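Local atomic coordinates of glucosamine--fructose-6-phosphate aminotransferase [isomerizing] (Francisella tularensis subsp. tularensis, PDB entry 3TBF), a protein that probably makes glucosamine 6-phosphate from fructose 6-phosphate and glutamine, its C-terminal part carrying two sugar isomerase (SIS) domains. Residues V99-Q110 against Q127-V138; L50-C58 against F177-K185. All coordinates share one frame; numbering follows the deposited sequence.

Contact 1 of 2, residues V99-Q110 against Q127-V138; sequences VVDGSLFVSISQ and QNYVGSMCICNV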
loop_
_atom_site.group_PDB
_atom_site.type_symbol
_atom_site.label_atom_id
_atom_site.label_comp_id
_atom_site.label_asym_id
_atom_site.label_seq_id
_atom_site.Cartn_x
_atom_site.Cartn_y
_atom_site.Cartn_z
ATOM N N VAL A 99 11.877 -14.573 -7.249
ATOM C CA VAL A 99 10.772 -15.006 -8.055
ATOM C C VAL A 99 10.434 -16.438 -7.714
ATOM O O VAL A 99 11.213 -17.333 -7.987
ATOM C CB VAL A 99 11.155 -14.929 -9.516
ATOM C CG1 VAL A 99 10.003 -15.501 -10.401
ATOM C CG2 VAL A 99 11.486 -13.506 -9.869
ATOM N N VAL A 100 9.284 -16.650 -7.099
ATOM C CA VAL A 100 8.787 -18.008 -6.813
ATOM C C VAL A 100 8.820 -18.922 -8.081
ATOM O O VAL A 100 8.542 -18.470 -9.204
ATOM C CB VAL A 100 7.311 -17.906 -6.301
ATOM C CG1 VAL A 100 6.708 -19.262 -6.139
ATOM C CG2 VAL A 100 7.236 -17.061 -4.951
ATOM N N ASP A 101 9.159 -20.198 -7.926
ATOM C CA ASP A 101 9.014 -21.122 -9.073
ATOM C C ASP A 101 7.560 -21.114 -9.579
ATOM O O ASP A 101 6.613 -21.060 -8.803
ATOM C CB ASP A 101 9.398 -22.577 -8.722
ATOM C CG ASP A 101 10.892 -22.926 -9.026
ATOM O OD1 ASP A 101 11.588 -22.249 -9.838
ATOM O OD2 ASP A 101 11.371 -23.932 -8.441
ATOM N N GLY A 102 7.406 -21.182 -10.892
ATOM C CA GLY A 102 6.076 -21.246 -11.489
ATOM C C GLY A 102 5.295 -19.936 -11.457
ATOM O O GLY A 102 4.064 -19.933 -11.496
ATOM N N SER A 103 6.039 -18.833 -11.413
ATOM C CA SER A 103 5.464 -17.514 -11.331
ATOM C C SER A 103 5.088 -16.989 -12.700
ATOM O O SER A 103 5.911 -17.025 -13.612
ATOM C CB SER A 103 6.462 -16.556 -10.714
ATOM O OG SER A 103 6.078 -16.277 -9.407
ATOM N N LEU A 104 3.873 -16.474 -12.829
ATOM C CA LEU A 104 3.434 -15.834 -14.061
ATOM C C LEU A 104 3.521 -14.346 -13.849
ATOM O O LEU A 104 3.044 -13.840 -12.842
ATOM C CB LEU A 104 1.985 -16.227 -14.367
ATOM C CG LEU A 104 1.349 -15.635 -15.608
ATOM C CD1 LEU A 104 2.049 -16.229 -16.841
ATOM C CD2 LEU A 104 -0.160 -15.847 -15.601
ATOM N N PHE A 105 4.187 -13.665 -14.759
ATOM C CA PHE A 105 4.318 -12.225 -14.738
ATOM C C PHE A 105 3.127 -11.619 -15.499
ATOM O O PHE A 105 2.932 -11.858 -16.674
ATOM C CB PHE A 105 5.656 -11.807 -15.375
ATOM C CG PHE A 105 5.916 -10.337 -15.319
ATOM C CD1 PHE A 105 5.356 -9.475 -16.259
ATOM C CD2 PHE A 105 6.678 -9.793 -14.319
ATOM C CE1 PHE A 105 5.580 -8.091 -16.194
ATOM C CE2 PHE A 105 6.930 -8.413 -14.273
ATOM C CZ PHE A 105 6.350 -7.570 -15.199
ATOM N N VAL A 106 2.279 -10.892 -14.792
ATOM C CA VAL A 106 1.107 -10.269 -15.366
ATOM C C VAL A 106 1.298 -8.772 -15.258
ATOM O O VAL A 106 1.511 -8.247 -14.157
ATOM C CB VAL A 106 -0.125 -10.630 -14.605
ATOM C CG1 VAL A 106 -1.365 -9.817 -15.128
ATOM C CG2 VAL A 106 -0.361 -12.103 -14.689
ATOM N N SER A 107 1.287 -8.082 -16.397
ATOM C CA SER A 107 1.279 -6.637 -16.388
ATOM C C SER A 107 -0.097 -6.078 -16.810
ATOM O O SER A 107 -0.903 -6.725 -17.482
ATOM C CB SER A 107 2.374 -6.112 -17.283
ATOM O OG SER A 107 2.197 -6.516 -18.601
ATOM N N ILE A 108 -0.429 -4.916 -16.286
ATOM C CA ILE A 108 -1.680 -4.303 -16.634
ATOM C C ILE A 108 -1.374 -2.912 -17.137
ATOM O O ILE A 108 -0.694 -2.167 -16.462
ATOM C CB ILE A 108 -2.592 -4.191 -15.421
ATOM C CG1 ILE A 108 -2.775 -5.566 -14.732
ATOM C CG2 ILE A 108 -3.955 -3.647 -15.857
ATOM C CD1 ILE A 108 -3.529 -5.507 -13.422
ATOM N N SER A 109 -1.866 -2.577 -18.324
ATOM C CA SER A 109 -1.624 -1.265 -18.887
ATOM C C SER A 109 -2.637 -0.887 -19.944
ATOM O O SER A 109 -2.912 -1.661 -20.854
ATOM C CB SER A 109 -0.284 -1.229 -19.539
ATOM O OG SER A 109 -0.012 0.070 -19.987
ATOM N N GLN A 110 -3.158 0.326 -19.860
ATOM C CA GLN A 110 -4.061 0.811 -20.893
ATOM C C GLN A 110 -3.297 0.971 -22.218
ATOM O O GLN A 110 -3.648 0.386 -23.202
ATOM C CB GLN A 110 -4.703 2.141 -20.495
ATOM C CG GLN A 110 -5.848 2.582 -21.435
ATOM C CD GLN A 110 -5.364 3.049 -22.799
ATOM O OE1 GLN A 110 -4.435 3.870 -22.902
ATOM N NE2 GLN A 110 -5.985 2.527 -23.869
ATOM N N GLN A 127 14.520 -13.621 -15.501
ATOM C CA GLN A 127 14.279 -14.188 -14.179
ATOM C C GLN A 127 13.519 -15.487 -14.323
ATOM O O GLN A 127 13.150 -15.910 -15.412
ATOM C CB GLN A 127 13.555 -13.172 -13.279
ATOM C CG GLN A 127 14.438 -11.959 -12.917
ATOM C CD GLN A 127 13.761 -10.918 -12.009
ATOM O OE1 GLN A 127 14.297 -10.556 -10.944
ATOM N NE2 GLN A 127 12.613 -10.415 -12.437
ATOM N N ASN A 128 13.266 -16.111 -13.199
ATOM C CA ASN A 128 12.638 -17.407 -13.158
ATOM C C ASN A 128 11.123 -17.456 -13.448
ATOM O O ASN A 128 10.433 -18.292 -12.889
ATOM C CB ASN A 128 12.883 -17.959 -11.752
ATOM C CG ASN A 128 12.727 -19.452 -11.671
ATOM O OD1 ASN A 128 12.865 -20.165 -12.693
ATOM N ND2 ASN A 128 12.447 -19.952 -10.455
ATOM N N TYR A 129 10.575 -16.598 -14.284
ATOM C CA TYR A 129 9.116 -16.687 -14.498
ATOM C C TYR A 129 8.825 -17.730 -15.568
ATOM O O TYR A 129 9.655 -17.945 -16.454
ATOM C CB TYR A 129 8.523 -15.358 -14.958
ATOM C CG TYR A 129 8.571 -14.265 -13.931
ATOM C CD1 TYR A 129 7.593 -14.165 -12.969
ATOM C CD2 TYR A 129 9.579 -13.324 -13.932
ATOM C CE1 TYR A 129 7.596 -13.153 -12.025
ATOM C CE2 TYR A 129 9.610 -12.318 -12.991
ATOM C CZ TYR A 129 8.602 -12.231 -12.040
ATOM O OH TYR A 129 8.624 -11.230 -11.098
ATOM N N VAL A 130 7.654 -18.355 -15.503
ATOM C CA VAL A 130 7.255 -19.324 -16.515
ATOM C C VAL A 130 6.823 -18.619 -17.804
ATOM O O VAL A 130 6.841 -19.198 -18.889
ATOM C CB VAL A 130 6.114 -20.252 -16.012
ATOM C CG1 VAL A 130 6.569 -21.043 -14.800
ATOM C CG2 VAL A 130 4.851 -19.474 -15.670
ATOM N N GLY A 131 6.416 -17.365 -17.669
ATOM C CA GLY A 131 5.975 -16.575 -18.820
ATOM C C GLY A 131 5.323 -15.261 -18.433
ATOM O O GLY A 131 5.324 -14.887 -17.263
ATOM N N SER A 132 4.776 -14.562 -19.416
ATOM C CA SER A 132 4.160 -13.253 -19.192
ATOM C C SER A 132 2.804 -13.110 -19.892
ATOM O O SER A 132 2.541 -13.721 -20.940
ATOM C CB SER A 132 5.087 -12.138 -19.671
ATOM O OG SER A 132 5.496 -12.377 -21.006
HETATM N N MSE A 133 1.950 -12.286 -19.295
HETATM C CA MSE A 133 0.654 -11.978 -19.856
HETATM C C MSE A 133 0.408 -10.514 -19.669
HETATM O O MSE A 133 0.648 -9.995 -18.621
HETATM C CB MSE A 133 -0.452 -12.755 -19.162
HETATM C CG MSE A 133 -1.850 -12.343 -19.652
HETATM SE SE MSE A 133 -3.258 -13.433 -18.893
HETATM C CE MSE A 133 -3.477 -12.508 -17.128
ATOM N N CYS A 134 -0.103 -9.860 -20.683
ATOM C CA CYS A 134 -0.467 -8.475 -20.586
ATOM C C CYS A 134 -1.960 -8.302 -20.594
ATOM O O CYS A 134 -2.639 -8.855 -21.443
ATOM C CB CYS A 134 0.063 -7.692 -21.787
ATOM S SG CYS A 134 -0.346 -5.932 -21.511
ATOM N N ILE A 135 -2.479 -7.515 -19.669
ATOM C CA ILE A 135 -3.862 -7.036 -19.779
ATOM C C ILE A 135 -3.806 -5.629 -20.346
ATOM O O ILE A 135 -3.477 -4.685 -19.628
ATOM C CB ILE A 135 -4.552 -6.986 -18.445
ATOM C CG1 ILE A 135 -4.448 -8.346 -17.796
ATOM C CG2 ILE A 135 -5.994 -6.476 -18.552
ATOM C CD1 ILE A 135 -5.638 -8.842 -17.393
ATOM N N CYS A 136 -4.089 -5.489 -21.646
ATOM C CA CYS A 136 -3.805 -4.194 -22.319
ATOM C C CYS A 136 -4.966 -3.790 -23.186
ATOM O O CYS A 136 -5.776 -4.617 -23.525
ATOM C CB CYS A 136 -2.468 -4.232 -23.104
ATOM S SG CYS A 136 -2.020 -2.675 -24.129
ATOM N N ASN A 137 -5.037 -2.504 -23.508
ATOM C CA ASN A 137 -6.100 -1.936 -24.339
ATOM C C ASN A 137 -5.704 -1.610 -25.802
ATOM O O ASN A 137 -6.568 -1.467 -26.663
ATOM C CB ASN A 137 -6.673 -0.671 -23.715
ATOM C CG ASN A 137 -8.051 -0.334 -24.282
ATOM O OD1 ASN A 137 -8.927 -1.183 -24.300
ATOM N ND2 ASN A 137 -8.235 0.894 -24.731
ATOM N N VAL A 138 -4.413 -1.488 -26.059
ATOM C CA VAL A 138 -3.897 -1.105 -27.377
ATOM C C VAL A 138 -3.156 -2.284 -27.965
ATOM O O VAL A 138 -2.040 -2.581 -27.542
ATOM C CB VAL A 138 -2.935 0.077 -27.272
ATOM C CG1 VAL A 138 -2.228 0.348 -28.675
ATOM C CG2 VAL A 138 -3.673 1.293 -26.713
HETATM O O HOH W 1 3.326 -9.000 -19.293
#
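Strands 103-109 and 131-136 run parallel, joined by backbone hydrogen bonds: S103 O accepts from V130 N, while F105, S107 and S109 bond with G131, M133 and I135. The central bonds are short: M133 N lies 2.8 Å from F105 O, and I135 N donates to S107 O in an almost perfectly straight line (179° at the hydrogen).

Aromatic contacts gather at the start of the pair. Y129 has its CG anti to its own carbonyl carbon (chi1 -67°), which stands the ring between V99 and F105. Over one face sits V99 CG1, 3.7 Å from the centroid of the Y129 ring; the opposite face receives F105 CB as a second CH-pi contact and the edge of the F105 ring. The two rings form a T-shaped pair, planes at 82°, with F105 CD2 3.9 Å from Y129 CZ.

Aliphatic packing covers the face of L104, V106 and I108. M133, a selenomethionine, runs alongside V106, bent at its last torsion, with CE 4.0 Å from both V106 CG1 and V106 CG2. At the type II turn V100-S103, V130 CG1 presses tightly on G102 CA, 3.4 Å away.

Helix 115-124 closes the beta-alpha-beta unit, meeting F105, S107, Y129 and S132; helix 142-146 lies against S107, S109, C134 and C136, while strand 56-61 flanks 103-109 on its other edge.

Contact 2 of 2, residues L50-C58 against F177-K185; sequences LFEKTKHIC and FTLVIAKLK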
loop_
_atom_site.group_PDB
_atom_site.type_symbol
_atom_site.label_atom_id
_atom_site.label_comp_id
_atom_site.label_asym_id
_atom_site.label_seq_id
_atom_site.Cartn_x
_atom_site.Cartn_y
_atom_site.Cartn_z
ATOM N N LEU A 50 0.810 -22.449 -20.442
ATOM C CA LEU A 50 1.381 -21.456 -19.553
ATOM C C LEU A 50 0.605 -21.363 -18.219
ATOM O O LEU A 50 1.177 -21.168 -17.144
ATOM C CB LEU A 50 1.316 -20.142 -20.291
ATOM C CG LEU A 50 2.288 -19.049 -19.936
ATOM C CD1 LEU A 50 3.363 -18.956 -21.040
ATOM C CD2 LEU A 50 1.505 -17.755 -19.819
ATOM N N PHE A 51 -0.704 -21.529 -18.287
ATOM C CA PHE A 51 -1.523 -21.496 -17.099
ATOM C C PHE A 51 -1.419 -22.801 -16.295
ATOM O O PHE A 51 -1.623 -22.801 -15.079
ATOM C CB PHE A 51 -2.989 -21.254 -17.456
ATOM C CG PHE A 51 -3.297 -19.879 -18.026
ATOM C CD1 PHE A 51 -2.473 -18.785 -17.801
ATOM C CD2 PHE A 51 -4.475 -19.679 -18.753
ATOM C CE1 PHE A 51 -2.796 -17.534 -18.304
ATOM C CE2 PHE A 51 -4.798 -18.419 -19.256
ATOM C CZ PHE A 51 -3.959 -17.348 -19.017
ATOM N N GLU A 52 -1.145 -23.917 -16.971
ATOM C CA GLU A 52 -0.992 -25.204 -16.292
ATOM C C GLU A 52 0.272 -25.172 -15.471
ATOM O O GLU A 52 0.327 -25.771 -14.426
ATOM C CB GLU A 52 -0.914 -26.350 -17.286
ATOM C CG GLU A 52 -2.169 -26.501 -18.115
ATOM C CD GLU A 52 -2.193 -27.755 -19.020
ATOM O OE1 GLU A 52 -1.139 -28.110 -19.631
ATOM O OE2 GLU A 52 -3.289 -28.360 -19.134
ATOM N N LYS A 53 1.281 -24.459 -15.942
ATOM C CA LYS A 53 2.542 -24.294 -15.200
ATOM C C LYS A 53 2.525 -23.219 -14.100
ATOM O O LYS A 53 3.443 -23.148 -13.312
ATOM C CB LYS A 53 3.655 -23.887 -16.156
ATOM C CG LYS A 53 3.964 -24.840 -17.290
ATOM C CD LYS A 53 4.965 -24.144 -18.245
ATOM C CE LYS A 53 5.421 -25.052 -19.424
ATOM N NZ LYS A 53 6.418 -24.372 -20.339
ATOM N N THR A 54 1.514 -22.367 -14.071
ATOM C CA THR A 54 1.478 -21.229 -13.183
ATOM C C THR A 54 1.144 -21.677 -11.812
ATOM O O THR A 54 0.178 -22.412 -11.638
ATOM C CB THR A 54 0.425 -20.234 -13.614
ATOM O OG1 THR A 54 0.829 -19.668 -14.853
ATOM C CG2 THR A 54 0.189 -19.132 -12.558
ATOM N N LYS A 55 1.968 -21.264 -10.845
ATOM C CA LYS A 55 1.730 -21.571 -9.432
ATOM C C LYS A 55 1.654 -20.314 -8.577
ATOM O O LYS A 55 1.266 -20.327 -7.398
ATOM C CB LYS A 55 2.812 -22.475 -8.873
ATOM C CG LYS A 55 3.476 -23.356 -9.893
ATOM C CD LYS A 55 3.428 -24.839 -9.514
ATOM C CE LYS A 55 2.072 -25.418 -9.900
ATOM N NZ LYS A 55 1.888 -25.579 -11.395
ATOM N N HIS A 56 2.039 -19.224 -9.177
ATOM C CA HIS A 56 2.004 -17.985 -8.507
ATOM C C HIS A 56 1.816 -16.927 -9.551
ATOM O O HIS A 56 2.351 -16.996 -10.617
ATOM C CB HIS A 56 3.327 -17.775 -7.773
ATOM C CG HIS A 56 3.378 -16.505 -6.995
ATOM N ND1 HIS A 56 3.755 -15.308 -7.560
ATOM C CD2 HIS A 56 3.120 -16.244 -5.687
ATOM C CE1 HIS A 56 3.700 -14.358 -6.643
ATOM N NE2 HIS A 56 3.317 -14.897 -5.497
ATOM N N ILE A 57 1.051 -15.928 -9.214
ATOM C CA ILE A 57 0.778 -14.849 -10.130
ATOM C C ILE A 57 1.326 -13.561 -9.570
ATOM O O ILE A 57 0.966 -13.188 -8.473
ATOM C CB ILE A 57 -0.711 -14.690 -10.335
ATOM C CG1 ILE A 57 -1.247 -15.879 -11.077
ATOM C CG2 ILE A 57 -0.997 -13.432 -11.104
ATOM C CD1 ILE A 57 -2.687 -15.928 -11.007
ATOM N N CYS A 58 2.137 -12.877 -10.390
ATOM C CA CYS A 58 2.856 -11.662 -10.017
ATOM C C CYS A 58 2.330 -10.513 -10.844
ATOM O O CYS A 58 2.632 -10.408 -12.037
ATOM C CB CYS A 58 4.370 -11.840 -10.305
ATOM S SG CYS A 58 5.506 -11.156 -9.071
ATOM N N PHE A 177 -10.155 -13.769 -16.441
ATOM C CA PHE A 177 -8.920 -14.480 -16.135
ATOM C C PHE A 177 -9.017 -15.324 -14.841
ATOM O O PHE A 177 -8.609 -16.479 -14.817
ATOM C CB PHE A 177 -7.762 -13.459 -16.035
ATOM C CG PHE A 177 -6.487 -14.034 -15.513
ATOM C CD1 PHE A 177 -5.793 -14.940 -16.257
ATOM C CD2 PHE A 177 -5.985 -13.651 -14.294
ATOM C CE1 PHE A 177 -4.609 -15.486 -15.795
ATOM C CE2 PHE A 177 -4.802 -14.193 -13.824
ATOM C CZ PHE A 177 -4.112 -15.109 -14.594
ATOM N N THR A 178 -9.572 -14.765 -13.776
ATOM C CA THR A 178 -9.761 -15.550 -12.561
ATOM C C THR A 178 -10.539 -16.800 -12.866
ATOM O O THR A 178 -10.135 -17.866 -12.425
ATOM C CB THR A 178 -10.487 -14.770 -11.475
ATOM O OG1 THR A 178 -9.643 -13.716 -11.042
ATOM C CG2 THR A 178 -10.782 -15.608 -10.290
ATOM N N LEU A 179 -11.635 -16.694 -13.626
ATOM C CA LEU A 179 -12.472 -17.882 -13.871
ATOM C C LEU A 179 -11.803 -18.878 -14.841
ATOM O O LEU A 179 -11.887 -20.100 -14.662
ATOM C CB LEU A 179 -13.866 -17.495 -14.335
ATOM C CG LEU A 179 -14.654 -16.592 -13.374
ATOM C CD1 LEU A 179 -15.987 -16.092 -13.999
ATOM C CD2 LEU A 179 -14.984 -17.274 -12.089
ATOM N N VAL A 180 -11.109 -18.391 -15.840
ATOM C CA VAL A 180 -10.322 -19.266 -16.684
ATOM C C VAL A 180 -9.296 -20.091 -15.921
ATOM O O VAL A 180 -9.182 -21.265 -16.112
ATOM C CB VAL A 180 -9.572 -18.458 -17.756
ATOM C CG1 VAL A 180 -8.466 -19.345 -18.442
ATOM C CG2 VAL A 180 -10.607 -17.853 -18.809
ATOM N N ILE A 181 -8.573 -19.453 -15.012
ATOM C CA ILE A 181 -7.582 -20.129 -14.181
ATOM C C ILE A 181 -8.267 -21.071 -13.228
ATOM O O ILE A 181 -7.818 -22.184 -13.024
ATOM C CB ILE A 181 -6.724 -19.107 -13.371
ATOM C CG1 ILE A 181 -5.944 -18.253 -14.337
ATOM C CG2 ILE A 181 -5.696 -19.817 -12.450
ATOM C CD1 ILE A 181 -5.081 -19.089 -15.350
ATOM N N ALA A 182 -9.357 -20.616 -12.647
ATOM C CA ALA A 182 -10.076 -21.419 -11.691
ATOM C C ALA A 182 -10.482 -22.728 -12.312
ATOM O O ALA A 182 -10.387 -23.778 -11.677
ATOM C CB ALA A 182 -11.306 -20.704 -11.174
ATOM N N LYS A 183 -10.966 -22.666 -13.538
ATOM C CA LYS A 183 -11.474 -23.849 -14.211
ATOM C C LYS A 183 -10.361 -24.812 -14.579
ATOM O O LYS A 183 -10.463 -26.013 -14.401
ATOM C CB LYS A 183 -12.166 -23.416 -15.487
ATOM C CG LYS A 183 -12.635 -24.531 -16.383
ATOM C CD LYS A 183 -13.663 -23.945 -17.279
ATOM C CE LYS A 183 -13.976 -24.806 -18.494
ATOM N NZ LYS A 183 -15.104 -25.725 -18.223
ATOM N N LEU A 184 -9.289 -24.261 -15.100
ATOM C CA LEU A 184 -8.145 -25.061 -15.514
ATOM C C LEU A 184 -7.490 -25.797 -14.334
ATOM O O LEU A 184 -6.891 -26.849 -14.512
ATOM C CB LEU A 184 -7.121 -24.126 -16.127
ATOM C CG LEU A 184 -6.463 -24.549 -17.411
ATOM C CD1 LEU A 184 -7.447 -25.258 -18.364
ATOM C CD2 LEU A 184 -5.893 -23.309 -18.073
ATOM N N LYS A 185 -7.573 -25.214 -13.143
ATOM C CA LYS A 185 -6.926 -25.783 -11.988
ATOM C C LYS A 185 -7.950 -26.430 -11.109
ATOM O O LYS A 185 -7.674 -26.734 -9.976
ATOM C CB LYS A 185 -6.182 -24.705 -11.188
ATOM C CG LYS A 185 -5.094 -24.024 -11.980
ATOM C CD LYS A 185 -3.773 -24.103 -11.333
ATOM C CE LYS A 185 -2.684 -23.655 -12.309
ATOM N NZ LYS A 185 -1.558 -24.623 -12.397
#
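F51 is a knob seated in a hole on helix 165-184 formed by F177, V180, I181 and L184. The I181 methyl does the closest work: CD1 stands over one face of the F51 ring, displaced toward its rim and 3.3 Å from F51 CG, a snug CH-pi contact. F177 turns an edge toward the F51 face in an offset edge-to-face pair (planes at 62°), its CE1 3.7 Å from F51 CE1. L184 CD2 comes in at the ring edge and touches F51 CB at 3.6 Å, while V180 CG1 meets F51 CE2 at 3.9 Å. With CG anti to the carbonyl carbon (chi1 -67°), F51 sends its ring off helix 47-52 into this hole.

Just past the helix, K185 bends its chain to bring its ammonium group to the turn between helix 47-52 and strand 56-61. NZ donates to T54 O at 2.9 Å and to E52 O at 3.0 Å, approaching the latter from well above the carbonyl plane (58° out). These two carbonyls probably help K185 tolerate the nearby ammonium of K55; K55 NZ, close to K185 NZ, makes a weak bond to K53 O.

Beyond F51, the same F177 ring receives I57 CD1, 3.9 Å from F177 CE2, so one helix packs against both the helix before strand 56-61 and the strand itself. This layering of helices on a parallel sheet is the alpha/beta/alpha sandwich of the SIS domain. The turn itself is held by T54 OG1, which donates to L50 O at 2.8 Å. Farther out, F177 also rests on M133 of strand 129-136, and I57 on V106 of strand 103-109, while the T54 side chain packs on L104 and V130.

Overall arrangement
Contact 2 brackets contact 1 along the chain: 50-58 comes first, then 99-110 and 127-138, and finally 177-185, so the parallel strand pair lies inside the loop that the helix packing closes. Their centres are about 12 Å apart, and both reach the same five-stranded parallel sheet of the first SIS domain, contact 2 through strand 56-61. That strand is the direct neighbour of 103-109; the backbones of K55 and H56 probably hydrogen-bond to G102 and L104. Contact 1 thus supplies the centre of the sheet, and contact 2 lays helix 165-184 over the face bearing I57, V106 and M133. Helices 115-124 and 142-146 cover the other face, completing the sandwich.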